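Local atomic coordinates of hypothetical sugar ABC-transporter sugar binding protein (Arthrobacter globiformis, PDB entry 7BVT), a protein that binds cyclic alpha-maltosyl-1,6-maltose as the substrate-binding component of a sugar ABC transporter, probably presenting the sugar for uptake. Residues Asp42-Met47 against Ala313-Trp318; Lys148-Glu153 against Gln173-Glu178; Gly210-Ala215 against Pro378-Ala383; Glu229-Trp234 against Asp400-Ala405; Ala346-Val351 against Pro360-Met365. All blocks are in the same frame, centred on the assembly; numbering follows the deposited sequence.

Contact 1. Residues Asp42-Met47 against Ala313-Trp318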
# COMPACT_ATOMS: atom_id res chain seq x y z
N ASP A 42 11.65 -9.98 -14.00
CA ASP A 42 11.73 -10.22 -15.47
C ASP A 42 11.14 -9.04 -16.23
O ASP A 42 11.71 -8.60 -17.26
CB ASP A 42 10.97 -11.48 -15.90
CG ASP A 42 11.56 -12.77 -15.37
OD1 ASP A 42 12.73 -12.75 -14.92
OD2 ASP A 42 10.81 -13.76 -15.37
N ALA A 43 9.99 -8.54 -15.80
CA ALA A 43 9.33 -7.39 -16.47
C ALA A 43 10.27 -6.18 -16.41
O ALA A 43 10.34 -5.42 -17.40
CB ALA A 43 8.01 -7.08 -15.80
N PHE A 44 10.84 -5.93 -15.25
CA PHE A 44 11.69 -4.74 -15.06
C PHE A 44 12.94 -4.85 -15.92
O PHE A 44 13.30 -3.90 -16.57
CB PHE A 44 12.08 -4.53 -13.61
CG PHE A 44 12.78 -3.23 -13.38
CD1 PHE A 44 12.11 -2.04 -13.69
CD2 PHE A 44 14.11 -3.18 -13.00
CE1 PHE A 44 12.73 -0.83 -13.49
CE2 PHE A 44 14.73 -1.96 -12.78
CZ PHE A 44 14.04 -0.78 -13.03
N ASP A 45 13.59 -6.02 -15.90
CA ASP A 45 14.78 -6.24 -16.76
C ASP A 45 14.41 -6.04 -18.22
O ASP A 45 15.25 -5.46 -18.91
CB ASP A 45 15.33 -7.65 -16.55
CG ASP A 45 15.97 -7.88 -15.20
OD1 ASP A 45 16.39 -6.92 -14.52
OD2 ASP A 45 16.09 -9.05 -14.84
N ALA A 46 13.24 -6.45 -18.69
CA ALA A 46 12.85 -6.29 -20.11
C ALA A 46 12.71 -4.79 -20.42
O ALA A 46 13.14 -4.34 -21.48
CB ALA A 46 11.55 -7.00 -20.42
N MET A 47 12.16 -4.03 -19.47
CA MET A 47 11.99 -2.56 -19.66
C MET A 47 13.35 -1.87 -19.66
O MET A 47 13.52 -0.90 -20.43
CB MET A 47 11.10 -2.03 -18.55
CG MET A 47 9.87 -2.89 -18.57
SD MET A 47 8.47 -2.01 -18.15
CE MET A 47 8.50 -1.02 -19.63
N ALA A 313 17.17 10.50 -13.84
CA ALA A 313 15.78 10.98 -13.98
C ALA A 313 15.28 10.76 -15.42
O ALA A 313 14.09 10.62 -15.64
CB ALA A 313 15.70 12.45 -13.57
N ASP A 314 16.17 10.67 -16.41
CA ASP A 314 15.77 10.42 -17.81
C ASP A 314 15.15 9.01 -17.89
O ASP A 314 14.11 8.85 -18.54
CB ASP A 314 16.92 10.54 -18.82
CG ASP A 314 16.46 10.41 -20.25
OD1 ASP A 314 15.85 11.39 -20.75
OD2 ASP A 314 16.65 9.30 -20.86
N PHE A 315 15.79 8.04 -17.25
CA PHE A 315 15.24 6.67 -17.20
C PHE A 315 13.89 6.66 -16.46
O PHE A 315 12.90 6.10 -17.00
CB PHE A 315 16.22 5.70 -16.56
CG PHE A 315 15.59 4.37 -16.29
CD1 PHE A 315 15.15 3.57 -17.34
CD2 PHE A 315 15.37 3.96 -15.00
CE1 PHE A 315 14.52 2.38 -17.09
CE2 PHE A 315 14.74 2.76 -14.74
CZ PHE A 315 14.34 1.95 -15.79
N LEU A 316 13.81 7.33 -15.32
CA LEU A 316 12.55 7.34 -14.54
C LEU A 316 11.47 8.05 -15.37
O LEU A 316 10.32 7.61 -15.38
CB LEU A 316 12.79 8.02 -13.19
CG LEU A 316 13.66 7.29 -12.18
CD1 LEU A 316 13.72 8.04 -10.87
CD2 LEU A 316 13.23 5.87 -11.95
N SER A 317 11.82 9.13 -16.09
CA SER A 317 10.83 9.86 -16.94
C SER A 317 10.28 8.88 -17.99
O SER A 317 9.09 8.83 -18.21
CB SER A 317 11.45 11.08 -17.59
OG SER A 317 11.90 12.02 -16.61
N TRP A 318 11.17 8.11 -18.61
CA TRP A 318 10.72 7.15 -19.66
C TRP A 318 9.83 6.08 -19.03
O TRP A 318 8.77 5.74 -19.60
CB TRP A 318 11.96 6.58 -20.37
CG TRP A 318 11.60 5.53 -21.35
CD1 TRP A 318 11.29 5.71 -22.68
CD2 TRP A 318 11.55 4.11 -21.11
NE1 TRP A 318 10.97 4.50 -23.25
CE2 TRP A 318 11.18 3.51 -22.33
CE3 TRP A 318 11.77 3.27 -19.99
CZ2 TRP A 318 10.93 2.15 -22.44
CZ3 TRP A 318 11.60 1.91 -20.13
CH2 TRP A 318 11.24 1.36 -21.36
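Segments 42-47 and 313-318 come nearest at Met47 and Trp318, with 9.8 Å from Met47 CA to Trp318 CA, a separation that leaves room for aromatic side chains between the two. One turn before Met47, Phe44 meets Phe315, Phe44 CZ lying 3.9 Å from Phe315 CZ. Phe44 CE1 comes up in the plane of the Phe315 ring, at its edge, so the Phe315 ring is met at its rim and not over its face. Both rings reach the interface because CG stands anti to the backbone N in each (chi1 -172° for Phe44 and 171° for Phe315). Trp318 supplies the second layer: Trp318 CH2, on the benzo ring, is 3.3 Å from Met47 O, the backbone carbonyl oxygen. Tyr51 meets the rings of both Phe315 and Trp318, while Phe44 and Phe315 rest on strands 58-64 and 86-90 of the sheet beneath. Within helix 306-319, Ser317 OG donates to Ala313 O over 2.8 Å, from the face of that carbonyl plane opposite to Ser317 N. No hydrogen bond links the two segments, so their cohesion comes mainly from van der Waals packing of the Phe44 and Phe315 rings, with the six-membered end of the Trp318 indole set obliquely by the backbone oxygen of Met47.

Contact 2. Residues Lys148-Glu153 against Gln173-Glu178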
# COMPACT_ATOMS: atom_id res chain seq x y z
N LYS A 148 -17.20 -16.60 -2.73
CA LYS A 148 -18.56 -16.61 -3.27
C LYS A 148 -19.26 -17.90 -2.84
O LYS A 148 -20.48 -17.87 -2.59
CB LYS A 148 -18.53 -16.48 -4.80
CG LYS A 148 -17.90 -15.22 -5.34
CD LYS A 148 -18.35 -14.96 -6.79
CE LYS A 148 -17.55 -13.88 -7.48
NZ LYS A 148 -18.04 -13.67 -8.86
N THR A 149 -18.54 -19.03 -2.80
CA THR A 149 -19.18 -20.33 -2.48
C THR A 149 -19.70 -20.28 -1.03
O THR A 149 -20.87 -20.67 -0.77
CB THR A 149 -18.20 -21.50 -2.64
OG1 THR A 149 -17.83 -21.37 -4.02
CG2 THR A 149 -18.85 -22.82 -2.24
N LEU A 150 -18.88 -19.76 -0.11
CA LEU A 150 -19.30 -19.68 1.31
C LEU A 150 -20.44 -18.68 1.48
O LEU A 150 -21.37 -18.95 2.26
CB LEU A 150 -18.10 -19.30 2.17
CG LEU A 150 -18.39 -19.29 3.67
CD1 LEU A 150 -19.00 -20.60 4.11
CD2 LEU A 150 -17.12 -19.05 4.45
N PHE A 151 -20.38 -17.50 0.84
CA PHE A 151 -21.50 -16.54 0.80
C PHE A 151 -22.79 -17.24 0.35
O PHE A 151 -23.80 -17.12 0.99
CB PHE A 151 -21.27 -15.40 -0.17
CG PHE A 151 -20.66 -14.15 0.41
CD1 PHE A 151 -19.52 -14.19 1.19
CD2 PHE A 151 -21.26 -12.95 0.12
CE1 PHE A 151 -19.04 -13.01 1.77
CE2 PHE A 151 -20.71 -11.77 0.62
CZ PHE A 151 -19.60 -11.83 1.42
N ALA A 152 -22.70 -18.03 -0.71
CA ALA A 152 -23.90 -18.69 -1.26
C ALA A 152 -24.40 -19.74 -0.26
O ALA A 152 -25.64 -19.83 -0.08
CB ALA A 152 -23.55 -19.26 -2.63
N GLU A 153 -23.51 -20.50 0.36
CA GLU A 153 -23.84 -21.52 1.37
C GLU A 153 -24.59 -20.88 2.53
O GLU A 153 -25.50 -21.52 3.09
CB GLU A 153 -22.62 -22.23 1.90
CG GLU A 153 -22.97 -23.54 2.61
CD GLU A 153 -21.79 -24.42 3.03
OE1 GLU A 153 -20.64 -24.09 2.71
OE2 GLU A 153 -22.05 -25.46 3.71
N GLN A 173 -22.35 -11.88 10.12
CA GLN A 173 -23.15 -12.57 11.16
C GLN A 173 -23.91 -13.74 10.53
O GLN A 173 -23.96 -14.83 11.13
CB GLN A 173 -24.09 -11.59 11.84
CG GLN A 173 -24.84 -12.15 13.04
CD GLN A 173 -23.93 -12.41 14.21
OE1 GLN A 173 -23.22 -11.48 14.65
NE2 GLN A 173 -23.95 -13.64 14.72
N THR A 174 -24.48 -13.55 9.38
CA THR A 174 -25.19 -14.64 8.67
C THR A 174 -24.22 -15.78 8.36
O THR A 174 -24.55 -16.94 8.60
CB THR A 174 -25.84 -14.06 7.44
OG1 THR A 174 -26.85 -13.15 7.86
CG2 THR A 174 -26.47 -15.12 6.55
N ILE A 175 -23.04 -15.50 7.86
CA ILE A 175 -22.05 -16.55 7.57
C ILE A 175 -21.72 -17.30 8.86
O ILE A 175 -21.69 -18.56 8.87
CB ILE A 175 -20.80 -15.98 6.90
CG1 ILE A 175 -21.12 -15.45 5.51
CG2 ILE A 175 -19.70 -17.01 6.85
CD1 ILE A 175 -19.98 -14.66 4.86
N LEU A 176 -21.49 -16.60 9.95
CA LEU A 176 -21.12 -17.27 11.21
C LEU A 176 -22.32 -18.14 11.66
O LEU A 176 -22.07 -19.30 12.03
CB LEU A 176 -20.75 -16.22 12.24
CG LEU A 176 -20.44 -16.75 13.62
CD1 LEU A 176 -19.18 -17.62 13.62
CD2 LEU A 176 -20.46 -15.62 14.63
N ASP A 177 -23.51 -17.57 11.68
CA ASP A 177 -24.76 -18.21 12.20
C ASP A 177 -25.01 -19.48 11.37
O ASP A 177 -25.32 -20.54 11.95
CB ASP A 177 -25.94 -17.24 12.18
CG ASP A 177 -25.90 -16.17 13.26
OD1 ASP A 177 -25.05 -16.27 14.15
OD2 ASP A 177 -26.67 -15.25 13.16
N GLU A 178 -24.91 -19.37 10.05
CA GLU A 178 -25.31 -20.45 9.10
C GLU A 178 -24.19 -21.47 8.92
O GLU A 178 -24.52 -22.61 8.67
CB GLU A 178 -25.74 -19.86 7.76
CG GLU A 178 -27.01 -19.04 7.84
CD GLU A 178 -28.30 -19.77 8.27
OE1 GLU A 178 -28.35 -20.99 8.18
OE2 GLU A 178 -29.25 -19.09 8.68
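Ile175 points its side chain at helix 148-153 and divides its two branches between Leu150 and Phe151. With CG1 beside the backbone N (chi1 -67°) and the chain extended beyond it, CD1 runs out to the Phe151 ring, where it lies 3.6 Å from Phe151 CE1 and 3.7 Å from Phe151 CD1. The other branch, CG2, turns to Leu150 and is 4.1 Å from Leu150 CD2. The axes of these side chains are neither aligned nor opposed, and the methyl approaches the phenyl ring at a slant. Although the Phe151 side chain sets out away from the partner helix, its ring swings back to the interface, where Tyr146 and Leu156 also touch it. The backbones come close here, 6.8 Å between Phe151 CA and Ile175 CA. Across helix 165-179 from this apolar strip, Gln173 NE2 donates to Asp177 OD1 over 2.9 Å (N-H...O angle 149°); the acceptor is in the Gln173 amide plane, but the donor stands above the carboxylate plane. Helix 148-153 directly follows strand 140-147, and its packing on helix 165-179 is plain helix-to-helix covering in an alpha/beta lobe of a bacterial solute-binding protein.

Contact 3. Residues Gly210-Ala215 against Pro378-Ala383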
# COMPACT_ATOMS: atom_id res chain seq x y z
N GLY A 210 -11.49 10.14 9.85
CA GLY A 210 -10.40 10.30 10.84
C GLY A 210 -9.07 10.59 10.19
O GLY A 210 -8.96 10.52 8.96
N ASP A 211 -8.09 10.94 11.00
CA ASP A 211 -6.70 11.19 10.58
C ASP A 211 -5.82 10.31 11.44
O ASP A 211 -6.15 10.08 12.62
CB ASP A 211 -6.37 12.68 10.71
CG ASP A 211 -7.30 13.58 9.93
OD1 ASP A 211 -7.25 13.54 8.73
OD2 ASP A 211 -8.05 14.34 10.58
N PHE A 212 -4.66 9.93 10.92
CA PHE A 212 -3.70 9.09 11.69
C PHE A 212 -2.75 10.01 12.45
O PHE A 212 -2.81 10.03 13.68
CB PHE A 212 -3.01 8.06 10.79
CG PHE A 212 -2.13 7.11 11.54
CD1 PHE A 212 -2.69 6.19 12.40
CD2 PHE A 212 -0.75 7.17 11.44
CE1 PHE A 212 -1.87 5.33 13.12
CE2 PHE A 212 0.06 6.32 12.16
CZ PHE A 212 -0.50 5.38 12.99
N LEU A 213 -1.88 10.72 11.73
CA LEU A 213 -1.09 11.81 12.38
C LEU A 213 -1.62 13.17 11.95
O LEU A 213 -2.43 13.32 11.01
CB LEU A 213 0.39 11.69 12.01
CG LEU A 213 1.11 10.38 12.35
CD1 LEU A 213 2.60 10.45 12.12
CD2 LEU A 213 0.81 9.89 13.77
N THR A 214 -1.18 14.21 12.66
CA THR A 214 -1.47 15.61 12.25
C THR A 214 -0.75 15.89 10.93
O THR A 214 0.14 15.10 10.54
CB THR A 214 -1.01 16.57 13.35
OG1 THR A 214 0.37 16.29 13.53
CG2 THR A 214 -1.82 16.41 14.62
N ALA A 215 -1.10 16.99 10.28
CA ALA A 215 -0.62 17.31 8.91
C ALA A 215 0.91 17.48 8.92
O ALA A 215 1.54 17.08 7.94
CB ALA A 215 -1.30 18.55 8.36
N PRO A 378 7.92 3.52 11.19
CA PRO A 378 7.94 2.15 11.65
C PRO A 378 7.79 2.05 13.17
O PRO A 378 7.08 1.18 13.64
CB PRO A 378 9.29 1.59 11.15
CG PRO A 378 9.63 2.50 9.97
CD PRO A 378 9.09 3.85 10.36
N THR A 379 8.46 2.92 13.92
CA THR A 379 8.33 2.93 15.40
C THR A 379 6.92 3.34 15.82
O THR A 379 6.32 2.72 16.73
CB THR A 379 9.37 3.84 16.07
OG1 THR A 379 10.59 3.40 15.49
CG2 THR A 379 9.34 3.64 17.57
N VAL A 380 6.38 4.34 15.14
CA VAL A 380 4.99 4.80 15.37
C VAL A 380 4.03 3.63 15.16
O VAL A 380 3.11 3.41 15.97
CB VAL A 380 4.65 6.00 14.47
CG1 VAL A 380 3.16 6.28 14.42
CG2 VAL A 380 5.42 7.23 14.93
N SER A 381 4.18 2.94 14.05
CA SER A 381 3.21 1.90 13.66
C SER A 381 3.23 0.74 14.66
O SER A 381 2.15 0.26 15.08
CB SER A 381 3.46 1.42 12.27
OG SER A 381 2.56 0.37 11.95
N LEU A 382 4.41 0.31 15.11
CA LEU A 382 4.49 -0.75 16.15
C LEU A 382 3.91 -0.25 17.47
O LEU A 382 3.13 -1.02 18.04
CB LEU A 382 5.94 -1.19 16.31
CG LEU A 382 6.13 -2.43 17.18
CD1 LEU A 382 5.29 -3.62 16.75
CD2 LEU A 382 7.62 -2.78 17.18
N ALA A 383 4.21 0.99 17.89
CA ALA A 383 3.70 1.53 19.17
C ALA A 383 2.16 1.54 19.10
O ALA A 383 1.49 1.10 20.05
CB ALA A 383 4.22 2.88 19.51
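Phe212 and Leu213 belong to the connection between helices 195-207 and 225-239, and they fold it against Val380 of helix 377-392, a loop-on-helix contact. One methyl does the work on the helix side: Val380 CG1 is 3.8 Å from Phe212 CE2 and 4.0 Å from Phe212 CZ, and more loosely 4.4 Å from Leu213 CD2. It meets the phenyl ring at a slant, and the two side chains run past each other in opposite senses. In Phe212, a first torsion of -175° carries the ring away from the backbone N and out to the helix. The backbones stay well apart, Leu213 CA being 9.7 Å from Val380 CA. In the solute-binding protein fold this sets the side chains of Phe212 and Leu213 among helices of the lobe: helix 195-207 touches the Phe212 ring, Phe384 meets that ring edge-to-face, and helix 398-415 packs against Val380 through Val409, Val412 and Leu413. Next to Val380, Ser381 OG is hydrogen-bonded to OE1 of Glu195, a residue of the glycan pocket, whereas the Phe212 side chain itself remains about 12 Å from a bound glucose unit.

Contact 4. Residues Glu229-Trp234 against Asp400-Ala405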
# COMPACT_ATOMS: atom_id res chain seq x y z
N GLU A 229 -15.01 5.33 16.32
CA GLU A 229 -15.99 4.67 15.39
C GLU A 229 -15.26 3.50 14.69
O GLU A 229 -15.78 2.38 14.61
CB GLU A 229 -16.50 5.66 14.35
CG GLU A 229 -17.63 5.10 13.54
CD GLU A 229 -18.16 6.01 12.44
OE1 GLU A 229 -17.89 7.21 12.50
OE2 GLU A 229 -18.87 5.45 11.53
N ALA A 230 -14.05 3.74 14.20
CA ALA A 230 -13.30 2.70 13.46
C ALA A 230 -12.90 1.59 14.43
O ALA A 230 -13.00 0.41 14.08
CB ALA A 230 -12.09 3.30 12.75
N LEU A 231 -12.36 1.92 15.61
CA LEU A 231 -11.96 0.84 16.56
C LEU A 231 -13.19 0.10 17.12
O LEU A 231 -13.11 -1.13 17.33
CB LEU A 231 -11.07 1.43 17.67
CG LEU A 231 -10.51 0.36 18.63
CD1 LEU A 231 -9.77 -0.74 17.92
CD2 LEU A 231 -9.63 1.01 19.72
N GLN A 232 -14.31 0.78 17.32
CA GLN A 232 -15.55 0.12 17.82
C GLN A 232 -16.04 -0.86 16.76
O GLN A 232 -16.55 -1.95 17.12
CB GLN A 232 -16.62 1.16 18.10
CG GLN A 232 -17.82 0.57 18.85
CD GLN A 232 -17.42 0.13 20.24
OE1 GLN A 232 -16.96 0.96 21.07
NE2 GLN A 232 -17.55 -1.16 20.52
N TYR A 233 -15.81 -0.55 15.49
CA TYR A 233 -16.17 -1.48 14.38
C TYR A 233 -15.39 -2.79 14.53
O TYR A 233 -15.98 -3.89 14.45
CB TYR A 233 -15.92 -0.81 13.04
CG TYR A 233 -16.07 -1.57 11.75
CD1 TYR A 233 -17.20 -2.29 11.43
CD2 TYR A 233 -15.15 -1.35 10.75
CE1 TYR A 233 -17.36 -2.87 10.19
CE2 TYR A 233 -15.30 -1.90 9.48
CZ TYR A 233 -16.43 -2.65 9.20
OH TYR A 233 -16.61 -3.15 7.95
N TRP A 234 -14.06 -2.68 14.62
CA TRP A 234 -13.22 -3.86 14.87
C TRP A 234 -13.72 -4.60 16.12
O TRP A 234 -13.84 -5.81 16.07
CB TRP A 234 -11.72 -3.51 14.99
CG TRP A 234 -11.08 -3.17 13.66
CD1 TRP A 234 -11.56 -2.33 12.69
CD2 TRP A 234 -9.81 -3.60 13.20
NE1 TRP A 234 -10.69 -2.27 11.63
CE2 TRP A 234 -9.62 -3.07 11.91
CE3 TRP A 234 -8.84 -4.46 13.71
CZ2 TRP A 234 -8.46 -3.29 11.18
CZ3 TRP A 234 -7.70 -4.70 12.99
CH2 TRP A 234 -7.52 -4.15 11.71
N ASP A 400 -9.87 3.48 26.23
CA ASP A 400 -8.55 3.38 26.92
C ASP A 400 -7.46 3.00 25.91
O ASP A 400 -6.32 3.49 26.04
CB ASP A 400 -8.57 2.38 28.07
CG ASP A 400 -9.35 2.81 29.29
OD1 ASP A 400 -9.64 4.00 29.43
OD2 ASP A 400 -9.59 1.92 30.10
N ALA A 401 -7.79 2.20 24.89
CA ALA A 401 -6.76 1.76 23.92
C ALA A 401 -6.43 2.96 23.03
O ALA A 401 -5.25 3.16 22.65
CB ALA A 401 -7.24 0.54 23.15
N LEU A 402 -7.40 3.80 22.66
CA LEU A 402 -7.07 4.96 21.80
C LEU A 402 -6.24 5.99 22.59
O LEU A 402 -5.34 6.60 21.98
CB LEU A 402 -8.32 5.60 21.21
CG LEU A 402 -8.92 4.80 20.06
CD1 LEU A 402 -10.35 5.17 19.85
CD2 LEU A 402 -8.11 5.00 18.79
N ASP A 403 -6.58 6.17 23.86
CA ASP A 403 -5.77 7.04 24.74
C ASP A 403 -4.35 6.47 24.83
O ASP A 403 -3.40 7.28 24.67
CB ASP A 403 -6.38 7.07 26.14
CG ASP A 403 -7.59 7.96 26.36
OD1 ASP A 403 -7.93 8.85 25.48
OD2 ASP A 403 -8.18 7.81 27.50
N ALA A 404 -4.18 5.19 25.08
CA ALA A 404 -2.87 4.54 25.24
C ALA A 404 -2.10 4.63 23.92
O ALA A 404 -0.92 5.01 23.90
CB ALA A 404 -3.00 3.14 25.74
N ALA A 405 -2.77 4.35 22.80
CA ALA A 405 -2.12 4.43 21.48
C ALA A 405 -1.64 5.86 21.20
O ALA A 405 -0.54 6.00 20.69
CB ALA A 405 -3.05 3.94 20.40
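No flat group lies between Leu231 and its partners Leu402 and Ala401; the rings of helix 225-239 are turned to other neighbours. Tyr233 stacks its ring on Trp165, and Trp234 meets Phe201 edge-to-face while its NE1 is hydrogen-bonded to Asn204 OD1. The contact with helix 398-415 is therefore purely aliphatic and is carried by one methyl group. Leu231 CD2 is 3.9 Å from Leu402 CG and 4.2 Å from Ala401 CB, so it sits against two consecutive residues of the opposing helix. Leu231 and Leu402 both point toward each other's helix and slide past one another in opposite directions, each lying alongside its neighbour. Their first torsions differ: Leu231 CG is anti to the backbone N (chi1 -175°), whereas Leu402 CG stands beside its own N (chi1 -76°). The segments come nearest at Leu231 CA and Leu402 CA, 8.3 Å apart, with the short Ala401 beside them. Phe201 and Ile388 also touch Leu231, and Ala391 touches Ala401, so helices 195-207 and 377-392 share the same apolar interior. Toward the solvent side, Asp403 OD1 takes a hydrogen bond from Asn223 ND2. Several helices meeting round one leucine in this way form the hydrophobic interior of a helical layer, here in the lobe of the solute-binding protein that includes its C-terminal helices.

Contact 5. Residues Ala346-Val351 against Pro360-Met365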
# COMPACT_ATOMS: atom_id res chain seq x y z
N ALA A 346 -8.27 2.46 -22.60
CA ALA A 346 -7.33 1.40 -22.98
C ALA A 346 -7.19 0.45 -21.80
O ALA A 346 -7.51 -0.75 -21.96
CB ALA A 346 -5.99 1.95 -23.37
N TYR A 347 -6.71 0.96 -20.66
CA TYR A 347 -6.27 0.11 -19.51
C TYR A 347 -7.52 -0.54 -18.93
O TYR A 347 -7.44 -1.74 -18.64
CB TYR A 347 -5.51 0.93 -18.46
CG TYR A 347 -5.17 0.18 -17.21
CD1 TYR A 347 -4.21 -0.81 -17.21
CD2 TYR A 347 -5.84 0.43 -16.01
CE1 TYR A 347 -3.92 -1.57 -16.09
CE2 TYR A 347 -5.54 -0.28 -14.87
CZ TYR A 347 -4.57 -1.27 -14.90
OH TYR A 347 -4.33 -1.98 -13.78
N LEU A 348 -8.59 0.22 -18.74
CA LEU A 348 -9.84 -0.27 -18.12
C LEU A 348 -10.44 -1.40 -18.97
O LEU A 348 -10.94 -2.36 -18.37
CB LEU A 348 -10.82 0.88 -17.90
CG LEU A 348 -10.39 1.83 -16.79
CD1 LEU A 348 -11.21 3.10 -16.79
CD2 LEU A 348 -10.44 1.15 -15.43
N GLU A 349 -10.33 -1.32 -20.30
CA GLU A 349 -10.95 -2.32 -21.21
C GLU A 349 -10.20 -3.63 -21.06
O GLU A 349 -10.80 -4.71 -20.93
CB GLU A 349 -10.90 -1.83 -22.65
CG GLU A 349 -12.01 -0.85 -22.95
CD GLU A 349 -12.18 -0.58 -24.44
OE1 GLU A 349 -11.83 -1.48 -25.24
OE2 GLU A 349 -12.64 0.55 -24.78
N TRP A 350 -8.90 -3.50 -21.04
CA TRP A 350 -7.97 -4.60 -20.75
C TRP A 350 -8.26 -5.23 -19.38
O TRP A 350 -8.21 -6.49 -19.21
CB TRP A 350 -6.58 -4.03 -20.79
CG TRP A 350 -5.65 -5.17 -20.73
CD1 TRP A 350 -5.29 -5.98 -21.78
CD2 TRP A 350 -5.10 -5.74 -19.54
NE1 TRP A 350 -4.48 -6.97 -21.32
CE2 TRP A 350 -4.36 -6.87 -19.95
CE3 TRP A 350 -5.15 -5.41 -18.17
CZ2 TRP A 350 -3.63 -7.63 -19.05
CZ3 TRP A 350 -4.46 -6.20 -17.27
CH2 TRP A 350 -3.71 -7.28 -17.71
N VAL A 351 -8.47 -4.41 -18.37
CA VAL A 351 -8.76 -5.00 -17.03
C VAL A 351 -10.06 -5.82 -17.14
O VAL A 351 -10.07 -6.95 -16.64
CB VAL A 351 -8.81 -3.93 -15.94
CG1 VAL A 351 -9.39 -4.51 -14.64
CG2 VAL A 351 -7.43 -3.38 -15.69
N PRO A 360 -12.10 -3.09 -9.06
CA PRO A 360 -12.41 -2.29 -7.88
C PRO A 360 -11.13 -1.66 -7.32
O PRO A 360 -11.20 -0.55 -6.82
CB PRO A 360 -12.96 -3.32 -6.90
CG PRO A 360 -13.63 -4.30 -7.83
CD PRO A 360 -12.61 -4.48 -8.95
N TYR A 361 -10.02 -2.37 -7.40
CA TYR A 361 -8.72 -1.86 -6.87
C TYR A 361 -8.27 -0.66 -7.70
O TYR A 361 -7.76 0.35 -7.18
CB TYR A 361 -7.70 -2.99 -6.89
CG TYR A 361 -7.94 -4.08 -5.87
CD1 TYR A 361 -7.38 -4.00 -4.61
CD2 TYR A 361 -8.66 -5.23 -6.20
CE1 TYR A 361 -7.53 -4.99 -3.67
CE2 TYR A 361 -8.80 -6.23 -5.26
CZ TYR A 361 -8.22 -6.12 -4.01
OH TYR A 361 -8.35 -7.09 -3.06
N VAL A 362 -8.47 -0.75 -9.02
CA VAL A 362 -8.10 0.36 -9.93
C VAL A 362 -8.93 1.59 -9.57
O VAL A 362 -8.38 2.68 -9.48
CB VAL A 362 -8.24 -0.07 -11.39
CG1 VAL A 362 -7.99 1.14 -12.29
CG2 VAL A 362 -7.32 -1.24 -11.72
N GLU A 363 -10.24 1.40 -9.39
CA GLU A 363 -11.18 2.51 -9.16
C GLU A 363 -10.85 3.14 -7.80
O GLU A 363 -10.96 4.35 -7.66
CB GLU A 363 -12.60 1.95 -9.26
CG GLU A 363 -12.94 1.61 -10.71
CD GLU A 363 -14.37 1.14 -10.92
OE1 GLU A 363 -14.88 1.35 -12.00
OE2 GLU A 363 -14.94 0.55 -10.00
N GLN A 364 -10.29 2.36 -6.87
CA GLN A 364 -10.00 2.89 -5.52
C GLN A 364 -8.80 3.83 -5.58
O GLN A 364 -8.54 4.48 -4.56
CB GLN A 364 -9.67 1.79 -4.52
CG GLN A 364 -10.93 1.05 -4.07
CD GLN A 364 -10.66 0.10 -2.92
OE1 GLN A 364 -11.48 0.03 -1.98
NE2 GLN A 364 -9.55 -0.65 -2.95
N MET A 365 -8.01 3.87 -6.68
CA MET A 365 -6.81 4.74 -6.69
C MET A 365 -7.24 6.19 -6.43
O MET A 365 -6.51 6.89 -5.76
CB MET A 365 -6.03 4.61 -8.00
CG MET A 365 -5.30 3.29 -8.11
SD MET A 365 -4.03 3.04 -6.90
CE MET A 365 -2.88 4.34 -7.35
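Tyr347 and Val362 come together through their first torsions: Tyr347 CG (chi1 174°) and the CG1 methyl of Val362 (chi1 174°) both lie anti to the backbone N. Leu348, turned the other way with CG beside its N (chi1 -71°), brings CD2 to the same valine. Val362 CG1 lies at the edge of the phenol ring, in its plane, 3.8 Å from Tyr347 CE2, and Val362 CG2 also reaches the hydroxyl, 3.7 Å from Tyr347 OH. Leu348 CD2 adds a contact at 4.0 Å to Val362 CG1. Val351, one turn further on, covers one face of the tyrosine with CG2, 3.6 Å above the plane and offset toward the rim. Helices 345-354 and 359-363 are successive in the chain, so the contact packs two neighbouring helices joined by a short loop, with Leu359 packed on Leu348 and Val351. Beyond the valine, Tyr361 OH donates to Glu261 O, and Gln364 NE2 bonds to the carbonyl of Leu142, a residue of the glycan pocket.

Overall arrangement
Contacts 1 and 2 lie on opposite sides of the chain's centre, their centres 45 Å apart, and contact 2 is nested along the chain within the loop closed by contact 1. Contacts 3 and 4 are the closest pair, with centres 13 Å apart; they draw on the successive helices 377-392 and 398-415, and their segments alternate in sequence. Both also alternate with contact 1, so the chain returns to the helical layer around residues 195-239 after building helix 306-319. Contact 5 comes after contact 1 closes and inside the loops of contacts 3 and 4, about 22 Å from contact 1 between centres. Parts distant in sequence thus pack together, consistent with the two-lobed solute-binding fold, in which the chain passes more than once between the lobes.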